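Long-range contacts in calreticulin, putative,Calreticulin, putative (Trypanosoma cruzi, PDB 5HCF), which probably acts as a chaperone that binds carbohydrate and peptide through a globular domain with the legume lectin fold: residues W14-H19 and Y52-A57; V26-G31 and K39-R44; L69-S74 and Y105-G110; G86-L91 and S222-I227. One frame throughout, in Å; residues are numbered along the deposited sequence. Where two conformers were deposited one is given.

Contact 1 (W14-H19 and Y52-A57); sequences WTTSKH and YALSTA
T56 packs against the flat indole of W14, the main side-chain contact between the short strand 15-16 and strand 50-62. It is a CH-pi contact: T56 CB stands 3.5 Å from the centroid of the W14 five-membered ring, 7° off the ring normal, and T56 CG2 covers the same face nearer the rim, 3.3 Å from W14 CZ2. A threonine suits this place because its two branches do different work. OG1 lies anti to the backbone N (chi1 -169°) and bonds to the carbonyl of H13, while the methyl is left for the indole. The ring nitrogen W14 NE1 bonds to E6, so the buried tryptophan keeps its one polar group satisfied.

The backbone bonds are those of an antiparallel ladder. T15 and S55 form a hydrogen-bonded pair, with T15 N to S55 O at 2.7 Å and S55 N to T15 O at 2.9 Å. T16 and L54 are the adjoining non-hydrogen-bonded pair, CA to CA 4.0 Å apart. Beyond it S17 N gives a nearly straight bond of 2.8 Å to A53 O.

Apolar contacts are modest: L54 CB lies 3.9 Å from T16 CA, and the small S17 and A53 side chains touch CB to CB at 4.0 Å. S17 OG accepts from H19 N, an ST turn that leads the chain off the ladder, and its one proton must be shared between the carbonyl oxygens of E97 and F99, both within hydrogen-bonding distance. The whole is an edge-strand pairing: strand 15-16 is the outermost member of an antiparallel sheet of the lectin-like sandwich.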
# COMPACT_ATOMS: atom_id res chain seq x y z
N TRP A 14 -4.70 1.14 -17.03
CA TRP A 14 -4.74 2.08 -15.92
C TRP A 14 -5.16 3.46 -16.42
O TRP A 14 -4.60 3.98 -17.39
CB TRP A 14 -3.38 2.17 -15.23
CG TRP A 14 -3.13 1.06 -14.25
CD1 TRP A 14 -2.87 -0.25 -14.53
CD2 TRP A 14 -3.13 1.16 -12.82
NE1 TRP A 14 -2.71 -0.96 -13.38
CE2 TRP A 14 -2.86 -0.12 -12.31
CE3 TRP A 14 -3.34 2.22 -11.92
CZ2 TRP A 14 -2.79 -0.38 -10.94
CZ3 TRP A 14 -3.26 1.96 -10.56
CH2 TRP A 14 -2.99 0.68 -10.08
N THR A 15 -6.14 4.06 -15.75
CA THR A 15 -6.65 5.36 -16.17
C THR A 15 -6.13 6.49 -15.29
O THR A 15 -6.24 6.44 -14.07
CB THR A 15 -8.19 5.40 -16.14
OG1 THR A 15 -8.70 4.29 -16.88
CG2 THR A 15 -8.69 6.69 -16.75
N THR A 16 -5.57 7.51 -15.93
CA THR A 16 -5.02 8.66 -15.23
C THR A 16 -6.09 9.74 -15.07
O THR A 16 -6.78 10.07 -16.03
CB THR A 16 -3.80 9.24 -15.97
OG1 THR A 16 -2.89 8.19 -16.30
CG2 THR A 16 -3.10 10.28 -15.10
N SER A 17 -6.21 10.28 -13.87
CA SER A 17 -7.29 11.20 -13.55
C SER A 17 -7.28 12.49 -14.37
O SER A 17 -6.25 12.87 -14.92
CB SER A 17 -7.25 11.55 -12.06
OG SER A 17 -8.14 12.62 -11.77
N LYS A 18 -8.44 13.13 -14.47
CA LYS A 18 -8.55 14.42 -15.14
C LYS A 18 -8.83 15.53 -14.13
O LYS A 18 -9.27 16.63 -14.49
CB LYS A 18 -9.64 14.38 -16.21
CG LYS A 18 -9.35 13.49 -17.39
CD LYS A 18 -10.43 13.64 -18.45
CE LYS A 18 -9.89 14.35 -19.69
NZ LYS A 18 -9.11 13.43 -20.56
N HIS A 19 -8.59 15.24 -12.86
CA HIS A 19 -8.86 16.20 -11.80
C HIS A 19 -7.92 17.40 -11.88
O HIS A 19 -8.23 18.47 -11.36
CB HIS A 19 -8.76 15.53 -10.43
CG HIS A 19 -9.14 16.42 -9.29
ND1 HIS A 19 -10.45 16.75 -9.00
CD2 HIS A 19 -8.38 17.05 -8.36
CE1 HIS A 19 -10.48 17.55 -7.95
NE2 HIS A 19 -9.24 17.75 -7.54
N TYR A 52 0.55 12.59 -8.57
CA TYR A 52 0.19 11.48 -9.44
C TYR A 52 -1.18 10.93 -9.03
O TYR A 52 -1.52 10.91 -7.85
CB TYR A 52 1.26 10.39 -9.40
CG TYR A 52 2.60 10.84 -9.96
CD1 TYR A 52 3.46 11.63 -9.20
CD2 TYR A 52 2.99 10.48 -11.24
CE1 TYR A 52 4.68 12.05 -9.71
CE2 TYR A 52 4.21 10.90 -11.76
CZ TYR A 52 5.05 11.68 -11.00
OH TYR A 52 6.25 12.09 -11.52
N ALA A 53 -1.96 10.50 -10.01
CA ALA A 53 -3.29 9.94 -9.74
C ALA A 53 -3.75 9.09 -10.90
O ALA A 53 -4.28 9.60 -11.89
CB ALA A 53 -4.29 11.05 -9.47
N LEU A 54 -3.55 7.78 -10.78
CA LEU A 54 -4.01 6.82 -11.77
C LEU A 54 -4.51 5.55 -11.10
O LEU A 54 -4.07 5.19 -10.01
CB LEU A 54 -2.89 6.53 -12.78
CG LEU A 54 -1.51 6.09 -12.28
CD1 LEU A 54 -1.48 4.64 -11.86
CD2 LEU A 54 -0.45 6.35 -13.34
N SER A 55 -5.44 4.87 -11.76
CA SER A 55 -6.15 3.76 -11.14
C SER A 55 -6.56 2.70 -12.16
O SER A 55 -6.56 2.95 -13.37
CB SER A 55 -7.40 4.27 -10.41
OG SER A 55 -8.13 5.20 -11.19
N THR A 56 -6.88 1.52 -11.66
CA THR A 56 -7.41 0.46 -12.51
C THR A 56 -8.50 -0.28 -11.74
O THR A 56 -8.49 -0.31 -10.51
CB THR A 56 -6.32 -0.52 -12.96
OG1 THR A 56 -6.84 -1.38 -13.98
CG2 THR A 56 -5.82 -1.36 -11.79
N ALA A 57 -9.44 -0.87 -12.46
CA ALA A 57 -10.55 -1.56 -11.84
C ALA A 57 -10.26 -3.04 -11.69
O ALA A 57 -9.70 -3.66 -12.60
CB ALA A 57 -11.83 -1.34 -12.63

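Contact 2 (V26-G31 and K39-R44); sequences VEISAG and KSKGLR
The guanidinium of R44 and the carboxylate of E27 are the flat groups here, and they meet neither face to face nor edge to edge. Their planes are turned 43° apart; E27 OE2 and S29 OG both approach the guanidinium obliquely. R44 NH1 lies 2.8 Å from OE2 of E27 in a salt bridge, but the N-H points poorly at its acceptor (116°), so the hydrogen bond within it is weak. The two side chains run side by side in the same direction. In R44, CG is anti to the backbone N (chi1 178°), and the extended chain beyond it runs past S29, whose OG comes 3.3 Å from R44 CD.

Beneath these side chains is a two-stranded antiparallel ladder. E27 pairs with R44 through R44 N to E27 O at 2.8 Å and its return bond, and S29 pairs with G42 through S29 N to G42 O at 3.0 Å and the reverse bond, whose donor stands above the carbonyl plane. On the face opposite the salt bridge, I28 pairs with L43, and V26 CG2 touches L43 CD2 at 3.7 Å.

At the hairpin end S29 OG accepts from G31 N in an ST turn. Glycine suits position 31 because its positive phi would press a side chain against the preceding carbonyl.

Chemically the pairing is two-sided: one face carries S29 and the charged E27 and R44, whose opposite charges probably offset each other; the other carries aliphatic V26, I28 and L43, with L43 buried against F8 and V26 packed on M11, Y52 and L54.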
# COMPACT_ATOMS: atom_id res chain seq x y z
N VAL A 26 3.82 8.82 -16.15
CA VAL A 26 4.33 7.53 -15.70
C VAL A 26 4.68 6.67 -16.90
O VAL A 26 4.17 6.88 -18.00
CB VAL A 26 3.30 6.79 -14.81
CG1 VAL A 26 2.84 7.68 -13.66
CG2 VAL A 26 2.12 6.29 -15.64
N GLU A 27 5.54 5.68 -16.67
CA GLU A 27 5.96 4.78 -17.74
C GLU A 27 6.31 3.41 -17.18
O GLU A 27 6.60 3.26 -15.99
CB GLU A 27 7.17 5.35 -18.48
CG GLU A 27 8.45 5.27 -17.67
CD GLU A 27 9.62 5.92 -18.37
OE1 GLU A 27 9.50 6.23 -19.57
OE2 GLU A 27 10.65 6.12 -17.70
N ILE A 28 6.29 2.40 -18.04
CA ILE A 28 6.79 1.08 -17.68
C ILE A 28 8.31 1.09 -17.84
O ILE A 28 8.82 1.41 -18.92
CB ILE A 28 6.17 -0.02 -18.55
CG1 ILE A 28 4.64 -0.06 -18.36
CG2 ILE A 28 6.80 -1.37 -18.24
CD1 ILE A 28 4.19 -0.26 -16.92
N SER A 29 9.03 0.74 -16.79
CA SER A 29 10.49 0.84 -16.80
C SER A 29 11.14 0.05 -15.67
O SER A 29 10.53 -0.18 -14.63
CB SER A 29 10.92 2.30 -16.71
OG SER A 29 12.21 2.42 -16.14
N ALA A 30 12.39 -0.35 -15.89
CA ALA A 30 13.16 -1.10 -14.91
C ALA A 30 14.07 -0.22 -14.06
O ALA A 30 14.72 -0.71 -13.13
CB ALA A 30 13.97 -2.19 -15.59
N GLY A 31 14.15 1.07 -14.39
CA GLY A 31 14.97 2.00 -13.62
C GLY A 31 16.41 2.10 -14.10
O GLY A 31 16.79 1.41 -15.05
N LYS A 39 12.07 -8.51 -15.78
CA LYS A 39 11.27 -8.81 -14.60
C LYS A 39 11.27 -7.67 -13.58
O LYS A 39 10.42 -7.64 -12.69
CB LYS A 39 11.74 -10.09 -13.90
CG LYS A 39 11.62 -11.35 -14.73
CD LYS A 39 11.94 -12.57 -13.88
CE LYS A 39 13.43 -12.70 -13.60
NZ LYS A 39 13.76 -14.09 -13.15
N SER A 40 12.24 -6.76 -13.69
CA SER A 40 12.29 -5.62 -12.79
C SER A 40 11.43 -4.48 -13.30
O SER A 40 11.31 -3.44 -12.64
CB SER A 40 13.73 -5.14 -12.59
OG SER A 40 14.52 -6.11 -11.92
N LYS A 41 10.82 -4.67 -14.46
CA LYS A 41 9.95 -3.64 -15.03
C LYS A 41 8.74 -3.38 -14.14
O LYS A 41 8.22 -4.30 -13.50
CB LYS A 41 9.51 -4.02 -16.44
CG LYS A 41 10.61 -3.93 -17.48
CD LYS A 41 10.08 -4.18 -18.88
CE LYS A 41 11.07 -3.72 -19.94
NZ LYS A 41 10.61 -4.07 -21.32
N GLY A 42 8.30 -2.13 -14.10
CA GLY A 42 7.16 -1.74 -13.28
C GLY A 42 6.69 -0.34 -13.59
O GLY A 42 7.15 0.29 -14.54
N LEU A 43 5.76 0.15 -12.77
CA LEU A 43 5.20 1.49 -12.96
C LEU A 43 6.15 2.52 -12.37
O LEU A 43 6.41 2.54 -11.17
CB LEU A 43 3.83 1.59 -12.30
CG LEU A 43 2.95 2.79 -12.64
CD1 LEU A 43 3.44 4.03 -11.93
CD2 LEU A 43 2.90 3.01 -14.14
N ARG A 44 6.69 3.38 -13.23
CA ARG A 44 7.69 4.35 -12.81
C ARG A 44 7.18 5.78 -12.92
O ARG A 44 6.70 6.20 -13.97
CB ARG A 44 8.97 4.18 -13.64
CG ARG A 44 10.07 5.16 -13.32
CD ARG A 44 11.29 4.91 -14.19
NE ARG A 44 12.34 5.90 -13.93
CZ ARG A 44 12.39 7.10 -14.51
NH1 ARG A 44 11.46 7.46 -15.38
NH2 ARG A 44 13.37 7.93 -14.21

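Contact 3 (L69-S74 and Y105-G110); sequences LVVSFS and YWLMFG
L69 and W106 reach toward each other tip to tip, L69 CD2 lying 3.5 Å from W106 CZ3, and so open a contact between the two sheets of a beta sandwich with the legume lectin fold. Strands 69-74 and 107-109 belong to different sheets; their axes pass 9.9 Å apart, at an angle of 38°, and the gap is filled chiefly by side chains, with some main-chain atoms joining in. W106 and its neighbour L107 both face L90 in a classic beta bulge, which lets two successive large side chains serve the interior.

Two residues on, V71 also points inward. Its CG2 meets L107 CD2 at 4.0 Å as the two side chains slide past each other in opposite directions; branched aliphatic groups suit such a layer because they have no polar end to satisfy.

F73 follows, and it is the end of its ring that reaches across. The edge of this ring is turned to the face of F109 in an offset edge-to-face pair, centroids 5.8 Å apart and planes at 82°. The ring tip continues on to G110, where the chain turns a corner and the absence of a side chain leaves room: F73 CZ lies 3.7 Å from G110 CA, which sits at the ring edge near its plane.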
# COMPACT_ATOMS: atom_id res chain seq x y z
N LEU A 69 -8.16 -10.99 4.01
CA LEU A 69 -7.83 -10.13 2.89
C LEU A 69 -6.36 -9.75 3.01
O LEU A 69 -5.94 -9.22 4.03
CB LEU A 69 -8.72 -8.89 2.86
CG LEU A 69 -8.47 -7.94 1.68
CD1 LEU A 69 -8.91 -8.59 0.38
CD2 LEU A 69 -9.19 -6.62 1.88
N VAL A 70 -5.60 -10.06 1.97
CA VAL A 70 -4.17 -9.77 1.96
C VAL A 70 -3.81 -8.84 0.81
O VAL A 70 -4.15 -9.11 -0.35
CB VAL A 70 -3.33 -11.06 1.85
CG1 VAL A 70 -1.85 -10.75 2.00
CG2 VAL A 70 -3.77 -12.07 2.91
N VAL A 71 -3.11 -7.76 1.14
CA VAL A 71 -2.66 -6.78 0.15
C VAL A 71 -1.14 -6.71 0.14
O VAL A 71 -0.51 -6.62 1.20
CB VAL A 71 -3.22 -5.36 0.43
CG1 VAL A 71 -3.13 -4.50 -0.82
CG2 VAL A 71 -4.64 -5.44 0.94
N SER A 72 -0.55 -6.75 -1.04
CA SER A 72 0.90 -6.67 -1.17
C SER A 72 1.30 -5.88 -2.40
O SER A 72 0.62 -5.93 -3.43
CB SER A 72 1.50 -8.07 -1.21
OG SER A 72 2.90 -8.02 -1.00
N PHE A 73 2.39 -5.13 -2.29
CA PHE A 73 2.97 -4.43 -3.42
C PHE A 73 4.38 -3.98 -3.05
O PHE A 73 4.73 -3.96 -1.87
CB PHE A 73 2.12 -3.23 -3.84
CG PHE A 73 2.29 -2.02 -2.95
CD1 PHE A 73 1.63 -1.94 -1.73
CD2 PHE A 73 3.10 -0.96 -3.34
CE1 PHE A 73 1.78 -0.83 -0.91
CE2 PHE A 73 3.25 0.15 -2.53
CZ PHE A 73 2.59 0.22 -1.32
N SER A 74 5.18 -3.64 -4.05
CA SER A 74 6.53 -3.16 -3.80
C SER A 74 6.74 -1.76 -4.38
O SER A 74 6.14 -1.41 -5.40
CB SER A 74 7.56 -4.13 -4.39
OG SER A 74 7.40 -4.25 -5.79
N TYR A 105 -11.59 6.24 0.00
CA TYR A 105 -10.94 4.95 -0.05
C TYR A 105 -11.31 4.13 1.18
O TYR A 105 -11.84 4.68 2.14
CB TYR A 105 -9.41 5.11 -0.15
CG TYR A 105 -8.81 5.88 1.00
CD1 TYR A 105 -8.61 7.25 0.91
CD2 TYR A 105 -8.45 5.24 2.18
CE1 TYR A 105 -8.07 7.96 1.96
CE2 TYR A 105 -7.91 5.95 3.24
CZ TYR A 105 -7.72 7.31 3.12
OH TYR A 105 -7.18 8.02 4.16
N TRP A 106 -11.06 2.83 1.13
CA TRP A 106 -11.20 1.99 2.31
C TRP A 106 -9.85 1.84 2.98
O TRP A 106 -9.75 1.85 4.21
CB TRP A 106 -11.76 0.61 1.97
CG TRP A 106 -11.75 -0.34 3.15
CD1 TRP A 106 -12.49 -0.24 4.29
CD2 TRP A 106 -10.95 -1.52 3.29
NE1 TRP A 106 -12.20 -1.29 5.13
CE2 TRP A 106 -11.26 -2.09 4.54
CE3 TRP A 106 -10.00 -2.15 2.48
CZ2 TRP A 106 -10.66 -3.27 5.00
CZ3 TRP A 106 -9.40 -3.32 2.94
CH2 TRP A 106 -9.73 -3.86 4.19
N LEU A 107 -8.81 1.66 2.17
CA LEU A 107 -7.46 1.48 2.68
C LEU A 107 -6.43 2.35 1.96
O LEU A 107 -6.42 2.45 0.73
CB LEU A 107 -7.05 0.00 2.57
CG LEU A 107 -5.64 -0.40 3.03
CD1 LEU A 107 -5.51 -0.38 4.55
CD2 LEU A 107 -5.24 -1.76 2.47
N MET A 108 -5.57 2.99 2.75
CA MET A 108 -4.39 3.66 2.23
C MET A 108 -3.17 3.01 2.87
O MET A 108 -2.99 3.07 4.09
CB MET A 108 -4.42 5.16 2.52
CG MET A 108 -3.16 5.90 2.13
SD MET A 108 -3.35 7.69 2.19
CE MET A 108 -1.74 8.18 2.83
N PHE A 109 -2.34 2.39 2.04
CA PHE A 109 -1.29 1.51 2.54
C PHE A 109 0.03 1.67 1.78
O PHE A 109 0.07 1.55 0.56
CB PHE A 109 -1.80 0.06 2.45
CG PHE A 109 -0.78 -0.98 2.82
CD1 PHE A 109 -0.12 -0.92 4.03
CD2 PHE A 109 -0.49 -2.02 1.95
CE1 PHE A 109 0.82 -1.88 4.36
CE2 PHE A 109 0.44 -2.98 2.27
CZ PHE A 109 1.09 -2.91 3.48
N GLY A 110 1.11 1.94 2.51
CA GLY A 110 2.43 2.00 1.92
C GLY A 110 3.35 3.03 2.56
O GLY A 110 2.92 3.78 3.44

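Contact 4 (G86-L91 and S222-I227); sequences GYIKLL and SIFKDI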
# COMPACT_ATOMS: atom_id res chain seq x y z
N GLY A 86 4.82 6.56 -1.52
CA GLY A 86 4.93 5.31 -2.26
C GLY A 86 3.86 4.34 -1.80
O GLY A 86 4.08 3.13 -1.74
N TYR A 87 2.69 4.88 -1.47
CA TYR A 87 1.60 4.08 -0.95
C TYR A 87 0.47 3.95 -1.98
O TYR A 87 0.31 4.81 -2.84
CB TYR A 87 1.05 4.71 0.33
CG TYR A 87 0.73 6.18 0.20
CD1 TYR A 87 -0.51 6.60 -0.29
CD2 TYR A 87 1.66 7.15 0.55
CE1 TYR A 87 -0.81 7.95 -0.43
CE2 TYR A 87 1.37 8.50 0.42
CZ TYR A 87 0.13 8.89 -0.06
OH TYR A 87 -0.15 10.23 -0.18
N ILE A 88 -0.30 2.87 -1.86
CA ILE A 88 -1.44 2.64 -2.75
C ILE A 88 -2.75 2.75 -1.98
O ILE A 88 -2.76 2.78 -0.74
CB ILE A 88 -1.38 1.26 -3.42
CG1 ILE A 88 -1.70 0.16 -2.40
CG2 ILE A 88 -0.02 1.03 -4.06
CD1 ILE A 88 -1.85 -1.22 -2.99
N LYS A 89 -3.86 2.82 -2.71
CA LYS A 89 -5.18 2.90 -2.11
C LYS A 89 -6.12 1.85 -2.69
O LYS A 89 -6.06 1.54 -3.88
CB LYS A 89 -5.79 4.29 -2.31
CG LYS A 89 -5.03 5.42 -1.62
CD LYS A 89 -5.70 6.75 -1.90
CE LYS A 89 -5.19 7.84 -0.98
NZ LYS A 89 -5.88 9.13 -1.25
N LEU A 90 -7.00 1.32 -1.85
CA LEU A 90 -8.06 0.42 -2.31
C LEU A 90 -9.40 1.12 -2.12
O LEU A 90 -9.73 1.55 -1.01
CB LEU A 90 -8.01 -0.91 -1.55
CG LEU A 90 -6.64 -1.60 -1.49
CD1 LEU A 90 -6.72 -2.89 -0.69
CD2 LEU A 90 -6.11 -1.87 -2.89
N LEU A 91 -10.17 1.24 -3.20
CA LEU A 91 -11.35 2.09 -3.18
C LEU A 91 -12.61 1.37 -3.62
O LEU A 91 -12.57 0.52 -4.51
CB LEU A 91 -11.14 3.31 -4.08
CG LEU A 91 -9.79 4.04 -4.01
CD1 LEU A 91 -8.85 3.57 -5.11
CD2 LEU A 91 -9.98 5.54 -4.08
N SER A 222 10.26 6.73 -8.57
CA SER A 222 9.82 5.52 -7.86
C SER A 222 9.22 4.49 -8.82
O SER A 222 8.62 4.85 -9.83
CB SER A 222 8.80 5.87 -6.77
OG SER A 222 9.41 6.60 -5.71
N ILE A 223 9.38 3.22 -8.49
CA ILE A 223 8.83 2.15 -9.32
C ILE A 223 7.95 1.20 -8.51
O ILE A 223 8.40 0.58 -7.55
CB ILE A 223 9.96 1.34 -10.00
CG1 ILE A 223 10.86 2.28 -10.81
CG2 ILE A 223 9.38 0.23 -10.89
CD1 ILE A 223 12.01 1.58 -11.49
N PHE A 224 6.69 1.08 -8.92
CA PHE A 224 5.73 0.20 -8.25
C PHE A 224 5.67 -1.15 -8.95
O PHE A 224 5.71 -1.22 -10.17
CB PHE A 224 4.34 0.83 -8.22
CG PHE A 224 4.24 2.06 -7.36
CD1 PHE A 224 4.70 3.29 -7.80
CD2 PHE A 224 3.68 1.98 -6.09
CE1 PHE A 224 4.60 4.41 -7.01
CE2 PHE A 224 3.58 3.10 -5.29
CZ PHE A 224 4.04 4.32 -5.75
N LYS A 225 5.58 -2.22 -8.17
CA LYS A 225 5.44 -3.56 -8.74
C LYS A 225 4.52 -4.48 -7.94
O LYS A 225 4.30 -4.27 -6.74
CB LYS A 225 6.81 -4.24 -8.88
CG LYS A 225 7.64 -3.74 -10.05
CD LYS A 225 9.02 -4.38 -10.04
CE LYS A 225 8.94 -5.90 -10.17
NZ LYS A 225 8.13 -6.31 -11.34
N ASP A 226 4.00 -5.50 -8.62
CA ASP A 226 3.32 -6.63 -8.00
C ASP A 226 2.28 -6.25 -6.96
O ASP A 226 2.40 -6.61 -5.78
CB ASP A 226 4.36 -7.56 -7.37
CG ASP A 226 5.34 -8.12 -8.39
OD1 ASP A 226 4.91 -8.94 -9.24
OD2 ASP A 226 6.53 -7.75 -8.34
N ILE A 227 1.24 -5.54 -7.39
CA ILE A 227 0.09 -5.30 -6.53
C ILE A 227 -0.77 -6.56 -6.46
O ILE A 227 -1.49 -6.88 -7.40
CB ILE A 227 -0.75 -4.11 -7.02
CG1 ILE A 227 0.11 -2.85 -7.06
CG2 ILE A 227 -1.97 -3.91 -6.12
CD1 ILE A 227 -0.60 -1.64 -7.62
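F224 projects from strand 223-227 across the protein interior and touches the backbone around G86. Its CG lies beside the backbone N (chi1 -68°); CE2 lies 3.6 Å from G86 O and CZ 3.7 Å from G86 CA. With no side chain on G86, the phenyl lies against its main-chain atoms; Y87 N lies at the ring edge, near its plane. On the flank, F224 CD2 is 4.3 Å from I88 CG2, an oblique apolar touch, and V75 and I213 pack against the same phenylalanine.

The next two side chains serve other partners: K225 NZ bonds to the carbonyls of K39 and K41, and D226 OD1 bonds to H5. D226 has left-handed backbone angles (phi 48°, psi 62°) and with I227 forms a G1 beta bulge opposite E6.

After the bulge I227 turns inward again. Its CG2 meets I88 CD1 at 4.1 Å, the two isoleucines sliding past each other in opposite directions, with F73 and F8 also against I227. The buried residues that touch are thus aromatic, aliphatic or glycine, and their meeting is part of the hydrophobic core of a two-sheet beta sandwich, strand 83-91 in one sheet and strand 223-230 in the other.

Along the chain, contact 2 falls wholly between the two segments of contact 1, while contacts 3 and 4 come later and interleave. Contacts 3 and 4 both bridge the two sheets near the centre of the molecule, with centres about 8 Å apart; strands 69-76 and 223-230 are neighbours in one sheet, 83-91 and 107-114 in the other. Contacts 1 and 2 lie farther out, about 17 Å between centres, each pairing strands within one sheet, that of 83-91 and that of 223-230 respectively, yet V26 touches L54 and Y52. Contact 2 joins contact 4 through the backbone bond of L43 to F224. Edge pairings thus flank a shared core, as suits a compact lectin-like domain.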